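Local coordinates for protein peroxisomal acyl-coenzyme A oxidase 1 (Arabidopsis thaliana, PDB 1W07) that oxidises long- and medium-chain acyl-CoAs to 2-trans-enoyl-CoAs with FAD, passing the electrons to oxygen to give hydrogen peroxide in peroxisomal fatty acid breakdown, at residues F313-H316 and I320-Q323; R305-R310 and K328-R333; D9-A14 and G619-N624. The protein carries 1 engineered substitution. All coordinates share one frame; numbering follows the deposited sequence.

Contact 1 (F313-H316 and I320-Q323). With FAD (flavin-adenine dinucleotide), chain C.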
loop_
_atom_site.group_PDB
_atom_site.type_symbol
_atom_site.label_atom_id
_atom_site.label_comp_id
_atom_site.label_asym_id
_atom_site.label_seq_id
_atom_site.Cartn_x
_atom_site.Cartn_y
_atom_site.Cartn_z
ATOM N N PHE B 313 0.183 24.570 8.970
ATOM C CA PHE B 313 -1.090 25.249 9.192
ATOM C C PHE B 313 -1.275 25.501 10.682
ATOM O O PHE B 313 -0.403 25.169 11.493
ATOM C CB PHE B 313 -2.269 24.414 8.677
ATOM C CG PHE B 313 -2.276 24.206 7.183
ATOM C CD1 PHE B 313 -1.919 22.976 6.627
ATOM C CD2 PHE B 313 -2.691 25.224 6.329
ATOM C CE1 PHE B 313 -1.985 22.762 5.244
ATOM C CE2 PHE B 313 -2.760 25.021 4.942
ATOM C CZ PHE B 313 -2.409 23.793 4.398
ATOM N N GLY B 314 -2.416 26.086 11.041
ATOM C CA GLY B 314 -2.687 26.373 12.439
ATOM C C GLY B 314 -1.704 27.339 13.081
ATOM O O GLY B 314 -1.405 27.214 14.268
ATOM N N ALA B 315 -1.196 28.294 12.306
ATOM C CA ALA B 315 -0.240 29.262 12.839
ATOM C C ALA B 315 -0.936 30.221 13.798
ATOM O O ALA B 315 -1.883 30.918 13.431
ATOM C CB ALA B 315 0.412 30.043 11.700
ATOM N N HIS B 316 -0.455 30.255 15.032
ATOM C CA HIS B 316 -1.041 31.117 16.049
ATOM C C HIS B 316 -0.167 32.321 16.406
ATOM O O HIS B 316 -0.445 33.445 15.981
ATOM C CB HIS B 316 -1.336 30.305 17.319
ATOM C CG HIS B 316 -2.404 29.263 17.151
ATOM N ND1 HIS B 316 -2.789 28.426 18.174
ATOM C CD2 HIS B 316 -3.149 28.909 16.075
ATOM C CE1 HIS B 316 -3.721 27.596 17.743
ATOM N NE2 HIS B 316 -3.961 27.866 16.467
ATOM N N ILE B 320 4.012 30.565 14.199
ATOM C CA ILE B 320 4.190 29.261 14.839
ATOM C C ILE B 320 3.086 28.279 14.439
ATOM O O ILE B 320 1.981 28.319 14.971
ATOM C CB ILE B 320 4.213 29.372 16.385
ATOM C CG1 ILE B 320 5.278 30.382 16.841
ATOM C CG2 ILE B 320 4.534 28.013 16.990
ATOM C CD1 ILE B 320 6.700 29.985 16.472
ATOM N N GLU B 321 3.382 27.386 13.502
ATOM C CA GLU B 321 2.384 26.416 13.067
ATOM C C GLU B 321 2.238 25.246 14.032
ATOM O O GLU B 321 3.147 24.941 14.800
ATOM C CB GLU B 321 2.715 25.920 11.666
ATOM C CG GLU B 321 2.505 26.997 10.633
ATOM C CD GLU B 321 3.093 26.664 9.283
ATOM O OE1 GLU B 321 2.471 25.898 8.517
ATOM O OE2 GLU B 321 4.193 27.169 9.004
ATOM N N THR B 322 1.081 24.592 13.970
ATOM C CA THR B 322 0.718 23.462 14.833
ATOM C C THR B 322 1.327 22.122 14.406
ATOM O O THR B 322 1.378 21.799 13.217
ATOM C CB THR B 322 -0.829 23.283 14.848
ATOM O OG1 THR B 322 -1.450 24.541 15.146
ATOM C CG2 THR B 322 -1.255 22.241 15.876
ATOM N N GLN B 323 1.757 21.320 15.376
ATOM C CA GLN B 323 2.300 19.995 15.087
ATOM C C GLN B 323 1.161 19.180 14.463
ATOM O O GLN B 323 0.036 19.174 14.987
ATOM C CB GLN B 323 2.768 19.344 16.382
ATOM C CG GLN B 323 3.958 20.042 17.018
ATOM C CD GLN B 323 4.113 19.672 18.472
ATOM O OE1 GLN B 323 3.414 20.207 19.331
ATOM N NE2 GLN B 323 5.004 18.731 18.757
HETATM P PA FAD C . 1.877 18.057 5.010
HETATM O O1A FAD C . 0.908 19.066 4.524
HETATM O O2A FAD C . 3.015 18.505 5.845
HETATM O O5B FAD C . 1.061 16.901 5.777
HETATM C C5B FAD C . 1.729 15.891 6.540
HETATM C C4B FAD C . 0.716 15.158 7.425
HETATM O O4B FAD C . 0.022 16.170 8.183
HETATM C C3B FAD C . -0.344 14.454 6.573
HETATM O O3B FAD C . -0.910 13.367 7.310
HETATM C C2B FAD C . -1.373 15.565 6.372
HETATM O O2B FAD C . -2.664 14.990 6.152
HETATM C C1B FAD C . -1.358 16.174 7.777
HETATM N N9A FAD C . -1.880 17.557 7.767
HETATM C C8A FAD C . -1.233 18.633 7.317
HETATM N N7A FAD C . -1.989 19.715 7.481
HETATM C C5A FAD C . -3.127 19.326 8.052
HETATM C C6A FAD C . -4.268 20.007 8.457
HETATM N N6A FAD C . -4.351 21.326 8.329
HETATM N N1A FAD C . -5.309 19.277 9.044
HETATM C C2A FAD C . -5.177 17.893 9.210
HETATM N N3A FAD C . -4.076 17.280 8.807
HETATM C C4A FAD C . -3.063 17.954 8.239
HETATM N N1 FAD C . 6.270 20.647 -5.272
HETATM C C2 FAD C . 6.620 21.655 -6.178
HETATM O O2 FAD C . 6.657 22.826 -5.812
HETATM N N3 FAD C . 6.972 21.301 -7.488
HETATM C C4 FAD C . 6.987 19.954 -7.877
HETATM O O4 FAD C . 7.304 19.654 -9.026
HETATM C C4X FAD C . 6.641 18.961 -6.969
HETATM N N5 FAD C . 6.714 17.608 -7.330
HETATM C C5X FAD C . 6.400 16.598 -6.412
HETATM C C6 FAD C . 6.607 15.263 -6.741
HETATM C C7 FAD C . 6.442 14.272 -5.773
HETATM C C7M FAD C . 6.724 12.815 -6.147
HETATM C C8 FAD C . 6.057 14.619 -4.478
HETATM C C8M FAD C . 5.911 13.563 -3.377
HETATM C C9 FAD C . 5.832 15.956 -4.160
HETATM C C9A FAD C . 6.003 16.952 -5.121
HETATM N N10 FAD C . 5.876 18.304 -4.776
HETATM C C10 FAD C . 6.276 19.305 -5.672
HETATM C "C1'" FAD C . 5.403 18.697 -3.427
HETATM C "C2'" FAD C . 3.887 18.480 -3.361
HETATM O "O2'" FAD C . 3.260 19.153 -4.457
HETATM C "C3'" FAD C . 3.231 18.947 -2.057
HETATM O "O3'" FAD C . 3.518 20.331 -1.835
HETATM C "C4'" FAD C . 3.694 18.137 -0.844
HETATM O "O4'" FAD C . 3.783 16.744 -1.153
HETATM C "C5'" FAD C . 2.715 18.336 0.313
HETATM O "O5'" FAD C . 3.004 17.397 1.348
HETATM P P FAD C . 3.567 17.881 2.773
HETATM O O1P FAD C . 4.867 17.207 2.985
HETATM O O2P FAD C . 3.511 19.358 2.840
HETATM O O3P FAD C . 2.471 17.238 3.760
#
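Glu321 CG and Thr322 OG1 both stand beside their own backbone N (chi1 -70° and -51°), and from there both side chains reach back to the main chain of 313-316. The Glu321 chain runs on extended, laying CB and CG alongside the carbonyl of Phe313 until OE1 accepts from Phe313 N at 2.7 Å, through the lone pair facing away from OE2. Thr322 contributes twice. Its N donates to Phe313 O over 2.9 Å, whereas its OG1 donates to Gly314 O over 2.8 Å from well to one side of that carbonyl. Gly314 sits at positive phi and, lacking a side chain, lets this hydroxyl lie close to its backbone. Farther along, Ile320 O accepts from His316 N at 3.1 Å and also receives a CA-H contact from Ala315. The Phe313 ring turns the other way: CD1 lies 3.4 Å from FAD N7A, and the adenine nitrogen meets the ring at its edge, near the ring plane. Asn145 of the second subunit packs on the same residue. Glutamate suits position 321 because its buried carboxylate can take several partners at once: it is bonded by Phe313 N and by Asn145 of the second subunit at OE1, and by His142 of that subunit at OE2. Three such partners are consistent with an ionised carboxylate joining the FAD-contacting loop to the dimer partner.

Contact 2 (R305-R310 and K328-R333). With FAD (flavin-adenine dinucleotide), chain C.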
loop_
_atom_site.group_PDB
_atom_site.type_symbol
_atom_site.label_atom_id
_atom_site.label_comp_id
_atom_site.label_asym_id
_atom_site.label_seq_id
_atom_site.Cartn_x
_atom_site.Cartn_y
_atom_site.Cartn_z
ATOM N N ARG B 305 6.878 10.108 15.652
ATOM C CA ARG B 305 7.906 11.115 15.881
ATOM C C ARG B 305 7.843 12.202 14.816
ATOM O O ARG B 305 7.854 13.393 15.135
ATOM C CB ARG B 305 9.294 10.460 15.910
ATOM C CG ARG B 305 9.518 9.550 17.117
ATOM C CD ARG B 305 10.885 8.892 17.064
ATOM N NE ARG B 305 11.180 8.153 18.288
ATOM C CZ ARG B 305 12.148 7.257 18.410
ATOM N NH1 ARG B 305 12.333 6.640 19.568
ATOM N NH2 ARG B 305 12.922 6.971 17.375
ATOM N N TYR B 306 7.766 11.813 13.544
ATOM C CA TYR B 306 7.684 12.836 12.513
ATOM C C TYR B 306 6.439 13.716 12.669
ATOM O O TYR B 306 6.476 14.902 12.342
ATOM C CB TYR B 306 7.683 12.211 11.127
ATOM C CG TYR B 306 7.690 13.248 10.033
ATOM C CD1 TYR B 306 8.814 14.052 9.817
ATOM C CD2 TYR B 306 6.575 13.444 9.220
ATOM C CE1 TYR B 306 8.822 15.018 8.814
ATOM C CE2 TYR B 306 6.574 14.410 8.218
ATOM C CZ TYR B 306 7.695 15.189 8.020
ATOM O OH TYR B 306 7.689 16.141 7.025
ATOM N N SER B 307 5.336 13.143 13.150
ATOM C CA SER B 307 4.092 13.904 13.327
ATOM C C SER B 307 4.248 14.960 14.419
ATOM O O SER B 307 3.566 15.983 14.408
ATOM C CB SER B 307 2.931 12.977 13.692
ATOM O OG SER B 307 2.587 12.114 12.616
ATOM N N ALA B 308 5.143 14.697 15.360
ATOM C CA ALA B 308 5.403 15.622 16.459
ATOM C C ALA B 308 6.388 16.703 16.021
ATOM O O ALA B 308 6.412 17.798 16.585
ATOM C CB ALA B 308 5.956 14.868 17.656
ATOM N N VAL B 309 7.202 16.390 15.017
ATOM C CA VAL B 309 8.182 17.353 14.511
ATOM C C VAL B 309 7.563 18.235 13.429
ATOM O O VAL B 309 7.739 19.453 13.431
ATOM C CB VAL B 309 9.418 16.644 13.898
ATOM C CG1 VAL B 309 10.267 17.646 13.133
ATOM C CG2 VAL B 309 10.253 15.988 14.995
ATOM N N ARG B 310 6.835 17.612 12.512
ATOM C CA ARG B 310 6.214 18.342 11.417
ATOM C C ARG B 310 5.093 19.292 11.849
ATOM O O ARG B 310 4.156 18.898 12.550
ATOM C CB ARG B 310 5.677 17.350 10.387
ATOM C CG ARG B 310 5.008 17.991 9.179
ATOM C CD ARG B 310 6.004 18.742 8.292
ATOM N NE ARG B 310 5.363 19.205 7.065
ATOM C CZ ARG B 310 6.013 19.707 6.014
ATOM N NH1 ARG B 310 7.341 19.813 6.023
ATOM N NH2 ARG B 310 5.334 20.110 4.941
ATOM N N LYS B 328 -6.954 15.985 14.832
ATOM C CA LYS B 328 -7.756 14.789 15.065
ATOM C C LYS B 328 -7.725 13.766 13.929
ATOM O O LYS B 328 -7.806 12.571 14.181
ATOM C CB LYS B 328 -9.201 15.185 15.427
ATOM C CG LYS B 328 -9.365 15.536 16.908
ATOM C CD LYS B 328 -9.141 14.296 17.774
ATOM C CE LYS B 328 -9.110 14.582 19.283
ATOM N NZ LYS B 328 -7.866 15.247 19.781
ATOM N N THR B 329 -7.610 14.227 12.685
ATOM C CA THR B 329 -7.520 13.335 11.529
ATOM C C THR B 329 -6.185 12.570 11.598
ATOM O O THR B 329 -6.111 11.379 11.280
ATOM C CB THR B 329 -7.513 14.111 10.226
ATOM O OG1 THR B 329 -6.580 15.185 10.347
ATOM C CG2 THR B 329 -8.913 14.659 9.893
ATOM N N GLN B 330 -5.112 13.252 11.990
ATOM C CA GLN B 330 -3.806 12.599 12.100
ATOM C C GLN B 330 -3.897 11.551 13.220
ATOM O O GLN B 330 -3.406 10.432 13.076
ATOM C CB GLN B 330 -2.721 13.646 12.421
ATOM C CG GLN B 330 -1.258 13.194 12.219
ATOM C CD GLN B 330 -0.853 13.160 10.757
ATOM O OE1 GLN B 330 -1.678 13.394 9.875
ATOM N NE2 GLN B 330 0.421 12.866 10.491
ATOM N N GLN B 331 -4.541 11.916 14.329
ATOM C CA GLN B 331 -4.686 11.018 15.485
ATOM C C GLN B 331 -5.561 9.793 15.171
ATOM O O GLN B 331 -5.260 8.663 15.597
ATOM C CB GLN B 331 -5.277 11.796 16.671
ATOM C CG GLN B 331 -4.482 13.066 17.002
ATOM C CD GLN B 331 -4.989 13.796 18.233
ATOM O OE1 GLN B 331 -6.113 13.566 18.693
ATOM N NE2 GLN B 331 -4.171 14.700 18.763
ATOM N N ASN B 332 -6.638 10.030 14.427
ATOM C CA ASN B 332 -7.576 8.980 14.034
ATOM C C ASN B 332 -6.938 7.999 13.055
ATOM O O ASN B 332 -7.389 6.864 12.922
ATOM C CB ASN B 332 -8.819 9.609 13.398
ATOM C CG ASN B 332 -9.911 8.592 13.115
ATOM O OD1 ASN B 332 -10.333 7.859 14.008
ATOM N ND2 ASN B 332 -10.367 8.537 11.866
ATOM N N ARG B 333 -5.887 8.435 12.373
ATOM C CA ARG B 333 -5.206 7.558 11.418
ATOM C C ARG B 333 -4.008 6.844 12.064
ATOM O O ARG B 333 -3.725 5.675 11.765
ATOM C CB ARG B 333 -4.727 8.379 10.208
ATOM C CG ARG B 333 -5.868 8.948 9.352
ATOM C CD ARG B 333 -5.418 10.172 8.552
ATOM N NE ARG B 333 -4.440 9.836 7.527
ATOM C CZ ARG B 333 -3.707 10.733 6.869
ATOM N NH1 ARG B 333 -3.837 12.028 7.131
ATOM N NH2 ARG B 333 -2.841 10.337 5.941
HETATM P PA FAD C . 1.877 18.057 5.010
HETATM O O1A FAD C . 0.908 19.066 4.524
HETATM O O2A FAD C . 3.015 18.505 5.845
HETATM O O5B FAD C . 1.061 16.901 5.777
HETATM C C5B FAD C . 1.729 15.891 6.540
HETATM C C4B FAD C . 0.716 15.158 7.425
HETATM O O4B FAD C . 0.022 16.170 8.183
HETATM C C3B FAD C . -0.344 14.454 6.573
HETATM O O3B FAD C . -0.910 13.367 7.310
HETATM C C2B FAD C . -1.373 15.565 6.372
HETATM O O2B FAD C . -2.664 14.990 6.152
HETATM C C1B FAD C . -1.358 16.174 7.777
HETATM N N9A FAD C . -1.880 17.557 7.767
HETATM C C8A FAD C . -1.233 18.633 7.317
HETATM N N7A FAD C . -1.989 19.715 7.481
HETATM C C5A FAD C . -3.127 19.326 8.052
HETATM C C6A FAD C . -4.268 20.007 8.457
HETATM N N6A FAD C . -4.351 21.326 8.329
HETATM N N1A FAD C . -5.309 19.277 9.044
HETATM C C2A FAD C . -5.177 17.893 9.210
HETATM N N3A FAD C . -4.076 17.280 8.807
HETATM C C4A FAD C . -3.063 17.954 8.239
HETATM N N1 FAD C . 6.270 20.647 -5.272
HETATM C C2 FAD C . 6.620 21.655 -6.178
HETATM O O2 FAD C . 6.657 22.826 -5.812
HETATM N N3 FAD C . 6.972 21.301 -7.488
HETATM C C4 FAD C . 6.987 19.954 -7.877
HETATM O O4 FAD C . 7.304 19.654 -9.026
HETATM C C4X FAD C . 6.641 18.961 -6.969
HETATM N N5 FAD C . 6.714 17.608 -7.330
HETATM C C5X FAD C . 6.400 16.598 -6.412
HETATM C C6 FAD C . 6.607 15.263 -6.741
HETATM C C7 FAD C . 6.442 14.272 -5.773
HETATM C C7M FAD C . 6.724 12.815 -6.147
HETATM C C8 FAD C . 6.057 14.619 -4.478
HETATM C C8M FAD C . 5.911 13.563 -3.377
HETATM C C9 FAD C . 5.832 15.956 -4.160
HETATM C C9A FAD C . 6.003 16.952 -5.121
HETATM N N10 FAD C . 5.876 18.304 -4.776
HETATM C C10 FAD C . 6.276 19.305 -5.672
HETATM C "C1'" FAD C . 5.403 18.697 -3.427
HETATM C "C2'" FAD C . 3.887 18.480 -3.361
HETATM O "O2'" FAD C . 3.260 19.153 -4.457
HETATM C "C3'" FAD C . 3.231 18.947 -2.057
HETATM O "O3'" FAD C . 3.518 20.331 -1.835
HETATM C "C4'" FAD C . 3.694 18.137 -0.844
HETATM O "O4'" FAD C . 3.783 16.744 -1.153
HETATM C "C5'" FAD C . 2.715 18.336 0.313
HETATM O "O5'" FAD C . 3.004 17.397 1.348
HETATM P P FAD C . 3.567 17.881 2.773
HETATM O O1P FAD C . 4.867 17.207 2.985
HETATM O O2P FAD C . 3.511 19.358 2.840
HETATM O O3P FAD C . 2.471 17.238 3.760
#
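A single hydrogen bond, Gln330 NE2 to Ser307 OG at 3.1 Å, is all that joins these two segments directly; FAD spans the rest of the gap. The bond is almost straight (171°) and the hydroxyl lies in the amide plane. Gln330 gets there with CG anti to its backbone N and a bend at chi2 (76°), which swings the amide toward helix 278-309. Ser307 OG also bonds to Ala303 O one turn back, and Gln330 NE2 has a second acceptor in Leu398 O. These bonds fix which way the amide faces, so that OE1 is presented to the ribose and accepts from FAD O3B at 2.7 Å. Glutamine suits the place because one flat group both donates to protein and accepts from the cofactor. Arg333 adds two weak bonds from NH1 to O2B and O3B, while its NE forms a salt bridge with Glu394. Arg310, the first residue past helix 278-309, meets the pyrophosphate: NE donates to FAD O2A at 2.7 Å, NH2 adds a weak bond to the same oxygen and lies 2.9 Å from FAD O2P, and O1P lies over one guanidinium face. Arg310 CB lies over one face of the Tyr306 ring, toward its rim. Thr329 OG1 comes within 3.3 Å of adenine C2A. Helix 370-398 touches Arg333, helix 579-596 packs on Lys328 and Gln331, and helix 8-12 touches Arg305 and Ala308, while strand 133-136 of the second subunit brings Tyr135 O to the same FAD.

Contact 3 (D9-A14 and G619-N624)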
loop_
_atom_site.group_PDB
_atom_site.type_symbol
_atom_site.label_atom_id
_atom_site.label_comp_id
_atom_site.label_asym_id
_atom_site.label_seq_id
_atom_site.Cartn_x
_atom_site.Cartn_y
_atom_site.Cartn_z
ATOM N N ASP B 9 10.614 18.162 24.809
ATOM C CA ASP B 9 9.368 18.613 25.414
ATOM C C ASP B 9 8.281 17.549 25.287
ATOM O O ASP B 9 7.510 17.321 26.222
ATOM C CB ASP B 9 8.902 19.920 24.760
ATOM C CG ASP B 9 7.641 20.469 25.392
ATOM O OD1 ASP B 9 7.628 20.623 26.631
ATOM O OD2 ASP B 9 6.660 20.743 24.664
ATOM N N GLU B 10 8.215 16.886 24.133
ATOM C CA GLU B 10 7.215 15.837 23.920
ATOM C C GLU B 10 7.409 14.722 24.945
ATOM O O GLU B 10 6.454 14.222 25.529
ATOM C CB GLU B 10 7.331 15.257 22.502
ATOM C CG GLU B 10 6.720 16.136 21.431
ATOM C CD GLU B 10 5.244 16.409 21.683
ATOM O OE1 GLU B 10 4.552 15.478 22.129
ATOM O OE2 GLU B 10 4.778 17.542 21.435
ATOM N N ARG B 11 8.664 14.345 25.158
ATOM C CA ARG B 11 8.976 13.295 26.107
ATOM C C ARG B 11 8.644 13.718 27.544
ATOM O O ARG B 11 8.373 12.874 28.404
ATOM C CB ARG B 11 10.450 12.891 25.976
ATOM C CG ARG B 11 10.796 12.431 24.546
ATOM C CD ARG B 11 12.040 11.534 24.439
ATOM N NE ARG B 11 11.989 10.759 23.188
ATOM C CZ ARG B 11 12.572 11.103 22.042
ATOM N NH1 ARG B 11 13.303 12.215 21.943
ATOM N NH2 ARG B 11 12.370 10.359 20.959
ATOM N N ASN B 12 8.649 15.021 27.810
ATOM C CA ASN B 12 8.322 15.496 29.145
ATOM C C ASN B 12 6.813 15.530 29.344
ATOM O O ASN B 12 6.339 15.673 30.460
ATOM C CB ASN B 12 8.924 16.881 29.407
ATOM C CG ASN B 12 10.420 16.828 29.657
ATOM O OD1 ASN B 12 10.951 15.799 30.075
ATOM N ND2 ASN B 12 11.104 17.945 29.424
ATOM N N LYS B 13 6.052 15.381 28.262
ATOM C CA LYS B 13 4.599 15.372 28.384
ATOM C C LYS B 13 4.081 14.014 28.845
ATOM O O LYS B 13 2.923 13.891 29.248
ATOM C CB LYS B 13 3.936 15.712 27.055
ATOM C CG LYS B 13 4.060 17.162 26.661
ATOM C CD LYS B 13 3.452 17.357 25.287
ATOM C CE LYS B 13 3.652 18.772 24.761
ATOM N NZ LYS B 13 3.157 18.899 23.353
ATOM N N ALA B 14 4.939 13.000 28.779
ATOM C CA ALA B 14 4.556 11.642 29.166
ATOM C C ALA B 14 3.945 11.597 30.555
ATOM O O ALA B 14 4.457 12.219 31.484
ATOM C CB ALA B 14 5.774 10.714 29.104
ATOM N N GLY B 619 12.053 9.577 11.397
ATOM C CA GLY B 619 11.814 9.001 12.700
ATOM C C GLY B 619 12.961 8.990 13.684
ATOM O O GLY B 619 12.916 8.265 14.676
ATOM N N ARG B 620 13.989 9.786 13.414
ATOM C CA ARG B 620 15.149 9.854 14.285
ATOM C C ARG B 620 14.717 10.141 15.708
ATOM O O ARG B 620 13.823 10.949 15.951
ATOM C CB ARG B 620 16.106 10.970 13.849
ATOM C CG ARG B 620 16.898 10.730 12.583
ATOM C CD ARG B 620 17.739 11.986 12.299
ATOM N NE ARG B 620 18.655 12.270 13.398
ATOM C CZ ARG B 620 19.854 11.706 13.534
ATOM N NH1 ARG B 620 20.291 10.835 12.632
ATOM N NH2 ARG B 620 20.606 11.982 14.596
ATOM N N TYR B 621 15.385 9.497 16.653
ATOM C CA TYR B 621 15.113 9.687 18.068
ATOM C C TYR B 621 15.167 11.166 18.463
ATOM O O TYR B 621 14.292 11.659 19.187
ATOM C CB TYR B 621 16.143 8.907 18.897
ATOM C CG TYR B 621 15.998 9.087 20.393
ATOM C CD1 TYR B 621 15.149 8.262 21.131
ATOM C CD2 TYR B 621 16.666 10.115 21.066
ATOM C CE1 TYR B 621 14.965 8.457 22.505
ATOM C CE2 TYR B 621 16.489 10.315 22.441
ATOM C CZ TYR B 621 15.636 9.488 23.151
ATOM O OH TYR B 621 15.441 9.701 24.503
ATOM N N ASP B 622 16.183 11.886 17.990
ATOM C CA ASP B 622 16.330 13.291 18.370
ATOM C C ASP B 622 15.486 14.298 17.603
ATOM O O ASP B 622 15.558 15.498 17.869
ATOM C CB ASP B 622 17.806 13.708 18.309
ATOM C CG ASP B 622 18.388 13.619 16.907
ATOM O OD1 ASP B 622 17.611 13.621 15.927
ATOM O OD2 ASP B 622 19.630 13.566 16.782
ATOM N N GLY B 623 14.685 13.817 16.652
ATOM C CA GLY B 623 13.844 14.708 15.882
ATOM C C GLY B 623 14.559 15.719 15.002
ATOM O O GLY B 623 13.941 16.691 14.574
ATOM N N ASN B 624 15.845 15.504 14.719
ATOM C CA ASN B 624 16.624 16.421 13.876
ATOM C C ASN B 624 16.425 16.009 12.409
ATOM O O ASN B 624 17.353 15.621 11.713
ATOM C CB ASN B 624 18.108 16.343 14.299
ATOM C CG ASN B 624 18.946 17.477 13.728
ATOM O OD1 ASN B 624 18.459 18.591 13.559
ATOM N ND2 ASN B 624 20.218 17.201 13.456
#
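Arg11 holds the carbonyl oxygen of Tyr621 end-on with two nitrogens, NH2 at 2.9 Å and NH1 at 3.0 Å from Tyr621 O. The oxygen lies at the guanidinium edge, close to its plane; NH2 meets it in the carbonyl plane on a lone pair, NH1 from a tilted direction. Two acids share the charge: Asp605 forms a salt bridge with NE and Asp5 another with NH1, so the flat group is held around its rim. One face is used for stacking. The guanidinium lies flat on the Tyr621 ring, planes 6° apart, with Arg11 CZ 3.7 Å from the ring centroid. With CG anti to the backbone N and beside its carbonyl carbon (chi1 177°), Tyr621 sets its ring near its own C=O, so one guanidinium meets both. Arginine suits the helix: its long chain, extended from CG to NE, spans the distance to the turn, Arg11 CA lying 10.7 Å from Tyr621 CA. Within the turn, Arg620 grips Asp622 side-on in a salt bridge, NE to OD1 and NH2 to OD2, and Asp622 OD1 accepts from Asn624 N on the opposite face of the carboxylate. Helix 278-309 contributes Arg305 against both Arg11 and Tyr621. The arrangement is a parallel-stacked arginine-tyrosine cation-pi pair, set on a type I turn from Arg620 to Gly623 that runs into an Asx turn at Asp622, away from the flavin site.

Helix 8-12 comes first from the N terminus; contact 3 joins it to the loop before helix 625-635, closing some 600 residues. Contact 2 lies inside, bringing the end of helix 278-309 to the start of helix 328-363 across 17 residues. Contact 1 is nested within that connection and closes three residues; no loops cross. Gln323 ties segment 320-323 to the other two contacts, its NE2 lying 2.8 Å from Ala308 O of contact 2 and 2.9 Å from Glu10 OE2 of contact 3, both probable hydrogen bonds. Arg305 NH2 lies 3.0 Å from Gly619 O, a probable hydrogen bond between contacts 2 and 3. Contacts 1 and 2 share FAD and the second subunit.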